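Local coordinates for putative carbohydrate binding protein (Pseudomonas aeruginosa, PDB 3QEC), which is a putative carbohydrate-binding protein, associated with heparin and suramin binding and possibly with carbohydrate transport and biofilm formation, at residues D9-Y15 with P51-M56; Q40-T45 with S113-W117; F63-A69 with T127-T133. All coordinates share one frame; numbering follows the deposited sequence.

Contact 1. Residues D9-Y15 with P51-M56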
# COMPACT_ATOMS: atom_id res chain seq x y z
N ASP A 9 9.84 -18.65 -1.86
CA ASP A 9 9.39 -19.05 -3.19
C ASP A 9 7.93 -18.62 -3.39
O ASP A 9 7.15 -18.64 -2.43
CB ASP A 9 9.53 -20.58 -3.39
CG ASP A 9 10.94 -21.14 -3.38
OD1 ASP A 9 11.88 -20.41 -3.79
OD2 ASP A 9 11.09 -22.34 -3.04
N PHE A 10 7.58 -18.20 -4.62
CA PHE A 10 6.21 -17.79 -4.96
C PHE A 10 5.22 -18.92 -4.61
O PHE A 10 5.37 -20.03 -5.12
CB PHE A 10 6.11 -17.38 -6.44
CG PHE A 10 4.77 -16.80 -6.83
CD1 PHE A 10 4.46 -15.48 -6.56
CD2 PHE A 10 3.81 -17.59 -7.46
CE1 PHE A 10 3.23 -14.95 -6.93
CE2 PHE A 10 2.58 -17.06 -7.83
CZ PHE A 10 2.30 -15.74 -7.57
N PRO A 11 4.26 -18.68 -3.67
CA PRO A 11 3.34 -19.76 -3.24
C PRO A 11 2.09 -19.85 -4.11
O PRO A 11 1.07 -19.20 -3.84
CB PRO A 11 3.00 -19.35 -1.80
CG PRO A 11 3.18 -17.86 -1.76
CD PRO A 11 3.99 -17.43 -2.93
N GLU A 12 2.16 -20.68 -5.15
CA GLU A 12 1.09 -20.90 -6.14
C GLU A 12 -0.25 -21.24 -5.48
O GLU A 12 -1.25 -20.61 -5.84
CB GLU A 12 1.50 -21.99 -7.14
CG GLU A 12 2.66 -21.60 -8.04
CD GLU A 12 3.36 -22.70 -8.84
OE1 GLU A 12 2.69 -23.71 -9.20
OE2 GLU A 12 4.56 -22.54 -9.14
N HIS A 13 -0.26 -22.21 -4.51
CA HIS A 13 -1.44 -22.66 -3.79
C HIS A 13 -2.18 -21.46 -3.10
O HIS A 13 -3.42 -21.40 -3.13
CB HIS A 13 -1.03 -23.74 -2.77
CG HIS A 13 0.09 -23.35 -1.84
ND1 HIS A 13 1.41 -23.34 -2.26
CD2 HIS A 13 0.04 -22.99 -0.54
CE1 HIS A 13 2.11 -22.95 -1.21
NE2 HIS A 13 1.33 -22.74 -0.15
N GLU A 14 -1.41 -20.56 -2.47
CA GLU A 14 -1.99 -19.41 -1.76
C GLU A 14 -2.76 -18.51 -2.72
O GLU A 14 -3.84 -18.05 -2.36
CB GLU A 14 -0.90 -18.63 -1.03
CG GLU A 14 -0.44 -19.32 0.24
CD GLU A 14 0.60 -18.56 1.03
OE1 GLU A 14 0.50 -17.31 1.08
OE2 GLU A 14 1.48 -19.20 1.64
N TYR A 15 -2.23 -18.29 -3.94
CA TYR A 15 -2.89 -17.46 -4.95
C TYR A 15 -4.09 -18.21 -5.58
O TYR A 15 -5.13 -17.59 -5.81
CB TYR A 15 -1.87 -16.98 -6.01
CG TYR A 15 -1.01 -15.84 -5.48
CD1 TYR A 15 -1.47 -14.53 -5.50
CD2 TYR A 15 0.21 -16.10 -4.84
CE1 TYR A 15 -0.73 -13.49 -4.93
CE2 TYR A 15 0.96 -15.07 -4.28
CZ TYR A 15 0.49 -13.76 -4.34
OH TYR A 15 1.22 -12.72 -3.79
N PRO A 51 -3.78 -9.77 -2.76
CA PRO A 51 -3.92 -10.82 -1.73
C PRO A 51 -2.82 -10.77 -0.64
O PRO A 51 -1.65 -10.56 -0.97
CB PRO A 51 -3.82 -12.12 -2.54
CG PRO A 51 -4.26 -11.74 -3.92
CD PRO A 51 -3.77 -10.35 -4.13
N ALA A 52 -3.21 -10.97 0.65
CA ALA A 52 -2.28 -10.98 1.79
C ALA A 52 -1.61 -12.36 1.92
O ALA A 52 -2.05 -13.19 2.73
CB ALA A 52 -3.01 -10.60 3.08
N THR A 53 -0.58 -12.63 1.11
CA THR A 53 0.10 -13.92 1.08
C THR A 53 1.38 -13.91 1.91
O THR A 53 1.88 -12.83 2.27
CB THR A 53 0.41 -14.34 -0.38
OG1 THR A 53 1.28 -13.38 -0.98
CG2 THR A 53 -0.86 -14.54 -1.22
N SER A 54 1.92 -15.11 2.20
CA SER A 54 3.17 -15.26 2.95
C SER A 54 4.35 -14.59 2.20
O SER A 54 5.29 -14.09 2.83
CB SER A 54 3.45 -16.73 3.24
OG SER A 54 3.71 -17.45 2.05
N TYR A 55 4.25 -14.55 0.85
CA TYR A 55 5.19 -13.94 -0.10
C TYR A 55 5.26 -12.41 0.12
O TYR A 55 6.34 -11.89 0.38
CB TYR A 55 4.75 -14.29 -1.56
CG TYR A 55 5.70 -13.84 -2.65
CD1 TYR A 55 6.95 -14.43 -2.81
CD2 TYR A 55 5.33 -12.84 -3.55
CE1 TYR A 55 7.83 -14.02 -3.82
CE2 TYR A 55 6.21 -12.40 -4.55
CZ TYR A 55 7.46 -12.99 -4.68
OH TYR A 55 8.31 -12.57 -5.67
N MSE A 56 4.09 -11.71 0.06
CA MSE A 56 4.04 -10.25 0.24
C MSE A 56 4.19 -9.82 1.73
O MSE A 56 4.61 -8.69 1.98
CB MSE A 56 2.78 -9.66 -0.39
CG MSE A 56 2.78 -9.75 -1.93
SE MSE A 56 4.47 -9.18 -2.75
CE MSE A 56 4.26 -7.25 -2.55
O HOH W 1 -0.24 -10.48 -3.45
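The carboxylate of Glu14 grips Ser54 twice. OE1 takes the backbone amide of Ser54 on its syn lone pair in a nearly straight bond (Ser54 N to Glu14 OE1 2.8 Å). OE2 receives the hydroxyl, also from the syn side but 24° out of the carboxylate plane (Ser54 OG to Glu14 OE2 2.9 Å). Two bonds to one residue fix the rotation of the carboxylate. A second polar line starts at Thr53, whose OG1 donates to Tyr15 OH (2.9 Å). Tyr15 OH donates a hydrogen bond to a water, 2.7 Å from its oxygen, and that water donates to Pro51 O. The setting is the start of helix 54-63: an inverse gamma turn centred on Ala52 leads out of strand 46-51, and Thr53 is the N-cap residue, its OG1 accepting a weak bond from Met56 N. The amino end of the helix thus faces Glu14, and its field would be expected to favour the ionised carboxylate. With chi1 at 62°, Thr53 keeps OG1 for the cap and the phenol while CG2 sits over the Tyr15 ring, a CH-pi contact 3.7 Å from the centroid; Phe10 CZ covers the opposite face. The Phe10 ring in turn directs its edge at the face of Tyr55, a T-shaped pair with centroids 5.5 Å apart and planes at 77°. Pro11, at the N-cap position of helix 12-16, packs CD beside Tyr55 CB (3.5 Å). Beyond the two segments, Tyr55 OH bonds to the backbone amide of Asp81.

Contact 2. Residues Q40-T45 with S113-W117. With PEG (di(hydroxyethyl)ether), chain F.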
# COMPACT_ATOMS: atom_id res chain seq x y z
N GLN A 40 0.01 15.82 5.56
CA GLN A 40 0.18 15.89 4.11
C GLN A 40 -0.72 14.85 3.43
O GLN A 40 -0.47 13.65 3.56
CB GLN A 40 1.67 15.70 3.73
CG GLN A 40 1.94 15.69 2.22
CD GLN A 40 1.70 17.02 1.54
OE1 GLN A 40 2.19 18.07 1.97
NE2 GLN A 40 0.95 16.99 0.45
N LYS A 41 -1.77 15.30 2.75
CA LYS A 41 -2.71 14.43 2.02
C LYS A 41 -2.04 13.89 0.75
O LYS A 41 -1.27 14.61 0.11
CB LYS A 41 -4.01 15.18 1.65
CG LYS A 41 -4.88 15.51 2.86
CD LYS A 41 -6.20 16.12 2.44
CE LYS A 41 -7.01 16.65 3.60
NZ LYS A 41 -8.23 17.38 3.13
N GLY A 42 -2.33 12.64 0.41
CA GLY A 42 -1.79 12.01 -0.79
C GLY A 42 -2.73 12.19 -1.96
O GLY A 42 -3.65 11.40 -2.14
N THR A 43 -2.51 13.25 -2.76
CA THR A 43 -3.36 13.58 -3.90
C THR A 43 -2.79 12.99 -5.19
O THR A 43 -1.57 12.99 -5.36
CB THR A 43 -3.55 15.10 -3.99
OG1 THR A 43 -2.30 15.71 -4.31
CG2 THR A 43 -4.12 15.70 -2.71
N ASN A 44 -3.67 12.49 -6.09
CA ASN A 44 -3.33 11.88 -7.38
C ASN A 44 -2.18 10.83 -7.23
O ASN A 44 -1.28 10.74 -8.06
CB ASN A 44 -2.99 12.97 -8.41
CG ASN A 44 -2.99 12.52 -9.85
OD1 ASN A 44 -2.04 12.80 -10.59
ND2 ASN A 44 -4.06 11.86 -10.30
N THR A 45 -2.26 10.02 -6.16
CA THR A 45 -1.30 9.00 -5.76
C THR A 45 -1.90 7.61 -5.96
O THR A 45 -3.06 7.39 -5.61
CB THR A 45 -0.88 9.24 -4.29
OG1 THR A 45 -0.33 10.55 -4.18
CG2 THR A 45 0.12 8.24 -3.78
N SER A 113 0.50 2.10 -0.37
CA SER A 113 0.81 3.31 -1.14
C SER A 113 2.18 3.89 -0.74
O SER A 113 2.78 3.46 0.25
CB SER A 113 -0.28 4.36 -0.95
OG SER A 113 -0.20 5.35 -1.97
N GLU A 114 2.67 4.85 -1.55
CA GLU A 114 3.92 5.57 -1.32
C GLU A 114 3.65 7.06 -1.49
O GLU A 114 3.20 7.51 -2.54
CB GLU A 114 5.04 5.07 -2.25
CG GLU A 114 6.35 5.83 -2.10
CD GLU A 114 7.61 5.13 -2.58
OE1 GLU A 114 7.54 3.93 -2.96
OE2 GLU A 114 8.69 5.76 -2.53
N LEU A 115 3.89 7.82 -0.42
CA LEU A 115 3.67 9.25 -0.42
C LEU A 115 4.91 9.96 0.13
O LEU A 115 5.25 9.79 1.30
CB LEU A 115 2.40 9.58 0.39
CG LEU A 115 2.08 11.05 0.68
CD1 LEU A 115 1.87 11.85 -0.61
CD2 LEU A 115 0.90 11.15 1.60
N THR A 116 5.60 10.70 -0.73
CA THR A 116 6.80 11.46 -0.38
C THR A 116 6.64 12.92 -0.86
O THR A 116 5.89 13.20 -1.79
CB THR A 116 8.09 10.80 -0.91
OG1 THR A 116 8.10 10.83 -2.33
CG2 THR A 116 8.27 9.37 -0.43
N TRP A 117 7.31 13.84 -0.17
CA TRP A 117 7.30 15.26 -0.49
C TRP A 117 8.60 15.89 0.03
O TRP A 117 9.40 15.21 0.67
CB TRP A 117 6.03 15.96 0.07
CG TRP A 117 5.94 15.97 1.56
CD1 TRP A 117 6.38 16.95 2.40
CD2 TRP A 117 5.47 14.90 2.40
NE1 TRP A 117 6.23 16.56 3.71
CE2 TRP A 117 5.63 15.32 3.74
CE3 TRP A 117 4.90 13.64 2.15
CZ2 TRP A 117 5.24 14.52 4.83
CZ3 TRP A 117 4.53 12.85 3.23
CH2 TRP A 117 4.71 13.29 4.54
C1 PEG F . 2.91 10.85 -4.56
O1 PEG F . 2.00 11.95 -4.45
C2 PEG F . 4.26 11.07 -3.91
O2 PEG F . 4.96 9.83 -3.77
C3 PEG F . 6.09 9.61 -4.67
C4 PEG F . 6.22 8.15 -5.11
O4 PEG F . 4.97 7.55 -5.55
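Gln40 lays its aliphatic part, not its amide, on the indole of Trp117, and no direct hydrogen bond joins 40-45 to 113-117. Gln40 CG stands 3.8 Å from the centroid of the six-membered ring of Trp117, 19° off the normal, which identifies a CH-pi contact over the face. The Gln40 chain leaves with CG opposite the backbone N and then bends (chi2 67°), turning the amide onto its own strand, where Gln40 NE2 donates to the carbonyl of the next residue, Lys41 O, at 3.3 Å. Leu115 fills the next position: its CD2 meets Gln40 O at 3.5 Å, and CD1 and CD2 both reach Gly42 CA, each at 3.7 Å. Strand 39-41 belongs to the mixed sheet and strand 107-120 to the antiparallel one, so these side chains pack two sheets face against face, in the manner of a beta sandwich. Farther along, Thr45 directs CG2 at Ser113 OG and Glu114 O; the serine hydroxyl has its polar partner in Lys46 O. The other branch, Thr45 OG1, donates to Thr43 O from well above the carbonyl plane and accepts from O1 of a di(hydroxyethyl)ether (OG1 to O1 2.7 Å). That molecule, probably from the crystallisation liquor, also takes Thr116 N on its O2 (3.2 Å), so it bridges the two segments where the protein itself makes no such bond.

Contact 3. Residues F63-A69 with T127-T133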
# COMPACT_ATOMS: atom_id res chain seq x y z
N PHE A 63 9.77 -3.42 3.36
CA PHE A 63 9.59 -2.17 2.59
C PHE A 63 8.20 -1.50 2.65
O PHE A 63 8.02 -0.46 2.02
CB PHE A 63 9.94 -2.41 1.10
CG PHE A 63 11.26 -3.12 0.87
CD1 PHE A 63 12.47 -2.44 0.98
CD2 PHE A 63 11.29 -4.48 0.58
CE1 PHE A 63 13.69 -3.11 0.80
CE2 PHE A 63 12.50 -5.15 0.41
CZ PHE A 63 13.70 -4.46 0.52
N GLY A 64 7.27 -2.08 3.39
CA GLY A 64 5.88 -1.62 3.43
C GLY A 64 5.53 -0.42 4.29
O GLY A 64 4.54 0.26 3.98
N ASN A 65 6.28 -0.18 5.38
CA ASN A 65 6.03 0.95 6.29
C ASN A 65 7.37 1.60 6.62
O ASN A 65 7.78 1.68 7.77
CB ASN A 65 5.27 0.49 7.54
CG ASN A 65 3.81 0.16 7.29
OD1 ASN A 65 2.97 1.05 7.10
ND2 ASN A 65 3.48 -1.13 7.31
N LEU A 66 8.06 2.06 5.57
CA LEU A 66 9.41 2.58 5.66
C LEU A 66 9.50 4.02 5.19
O LEU A 66 9.15 4.33 4.04
CB LEU A 66 10.33 1.66 4.81
CG LEU A 66 11.83 1.98 4.69
CD1 LEU A 66 12.53 2.05 6.04
CD2 LEU A 66 12.52 0.98 3.77
N ASP A 67 10.04 4.89 6.07
CA ASP A 67 10.31 6.31 5.78
C ASP A 67 11.42 6.39 4.74
O ASP A 67 12.36 5.59 4.79
CB ASP A 67 10.70 7.06 7.07
CG ASP A 67 9.54 7.35 8.02
OD1 ASP A 67 8.37 7.23 7.60
OD2 ASP A 67 9.81 7.70 9.19
N ALA A 68 11.30 7.32 3.76
CA ALA A 68 12.29 7.53 2.71
C ALA A 68 13.66 7.95 3.29
O ALA A 68 14.70 7.60 2.73
CB ALA A 68 11.80 8.59 1.74
N ALA A 69 13.66 8.69 4.43
CA ALA A 69 14.90 9.13 5.09
C ALA A 69 15.64 7.96 5.74
O ALA A 69 16.87 8.00 5.85
CB ALA A 69 14.59 10.19 6.14
N THR A 127 13.76 14.95 2.31
CA THR A 127 12.68 14.15 1.71
C THR A 127 11.90 13.54 2.88
O THR A 127 12.49 12.94 3.78
CB THR A 127 13.19 13.13 0.69
OG1 THR A 127 13.81 13.85 -0.37
CG2 THR A 127 12.07 12.28 0.11
N GLU A 128 10.58 13.80 2.90
CA GLU A 128 9.70 13.35 3.96
C GLU A 128 8.73 12.28 3.45
O GLU A 128 8.57 12.11 2.24
CB GLU A 128 8.93 14.55 4.55
CG GLU A 128 9.82 15.55 5.28
CD GLU A 128 9.20 16.13 6.53
OE1 GLU A 128 9.17 15.42 7.56
OE2 GLU A 128 8.75 17.30 6.49
N GLY A 129 8.11 11.55 4.37
CA GLY A 129 7.17 10.49 4.05
C GLY A 129 7.85 9.18 3.68
O GLY A 129 9.01 8.95 4.02
N GLY A 130 7.10 8.33 3.00
CA GLY A 130 7.55 7.01 2.58
C GLY A 130 6.40 6.09 2.28
O GLY A 130 5.34 6.54 1.81
N THR A 131 6.59 4.78 2.54
CA THR A 131 5.57 3.76 2.27
C THR A 131 4.68 3.55 3.49
O THR A 131 5.12 3.73 4.63
CB THR A 131 6.21 2.43 1.81
OG1 THR A 131 7.13 1.98 2.81
CG2 THR A 131 6.94 2.54 0.47
N VAL A 132 3.41 3.19 3.23
CA VAL A 132 2.42 2.88 4.25
C VAL A 132 1.58 1.68 3.72
O VAL A 132 1.13 1.70 2.57
CB VAL A 132 1.57 4.10 4.72
CG1 VAL A 132 0.88 4.82 3.56
CG2 VAL A 132 0.58 3.71 5.83
N THR A 133 1.46 0.62 4.54
CA THR A 133 0.77 -0.63 4.19
C THR A 133 -0.05 -1.13 5.38
O THR A 133 0.46 -1.21 6.50
CB THR A 133 1.83 -1.68 3.76
OG1 THR A 133 2.62 -1.15 2.69
CG2 THR A 133 1.22 -3.03 3.37
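Asn65 turns its amide onto the backbone of a single residue, Thr133. ND2 meets Thr133 O at 3.1 Å, with the acceptor almost in the amide plane and the donor on a carbonyl lone pair. The return bond, Thr133 N to Asn65 OD1 at 3.0 Å, is nearly straight at the hydrogen (169°), yet the N lies above the plane of the amide carbonyl, 49° out of it. A flipped amide would lose both bonds, so the pair fixes which way round it sits. The threonines point the other way, toward the loop. Thr131 OG1 donates to Phe63 O (2.7 Å) and accepts from Leu66 N (2.9 Å), joining two parts of the loop through one oxygen; chi1 of 57° puts that oxygen between the threonine's own N and carbonyl carbon. Thr133 OG1 reaches Gly64 O (2.7 Å) and also bonds to Ser112 OG. Farther on, main chain takes over: Thr131 N donates to Leu66 O (3.0 Å) and Ala68 N to Gly129 O (2.8 Å), flanking Asp67 and Gly130, whose CA atoms approach to 4.3 Å. Asp67 OD1 forms a salt bridge with Arg150. The bonding pattern is that of one antiparallel, non-hydrogen-bonded pair, a single beta bridge by which the loop following helix 54-63 lies along strand 125-138, an outermost strand of the antiparallel sheet.

How the contacts relate
Contacts 2 and 3 are neighbours, their centres about 11 Å apart, and meet through adjacent strands 107-120 and 125-138 of the antiparallel sheet: Leu115 O and Gly130 N lie 2.9 Å apart, as do Trp117 O and Glu128 N, both probable hydrogen bonds. Contact 1 lies about 27 Å from contact 2, centre to centre, across the middle of the chain, and about 23 Å from contact 3, also between centres. Helix 54-63 connects contacts 1 and 3, beginning at one and ending at the other. In sequence, contact 1 closes before contact 3 opens, while contact 2 interlocks with both, consistent with a single folded unit in which chain-distant segments are brought together.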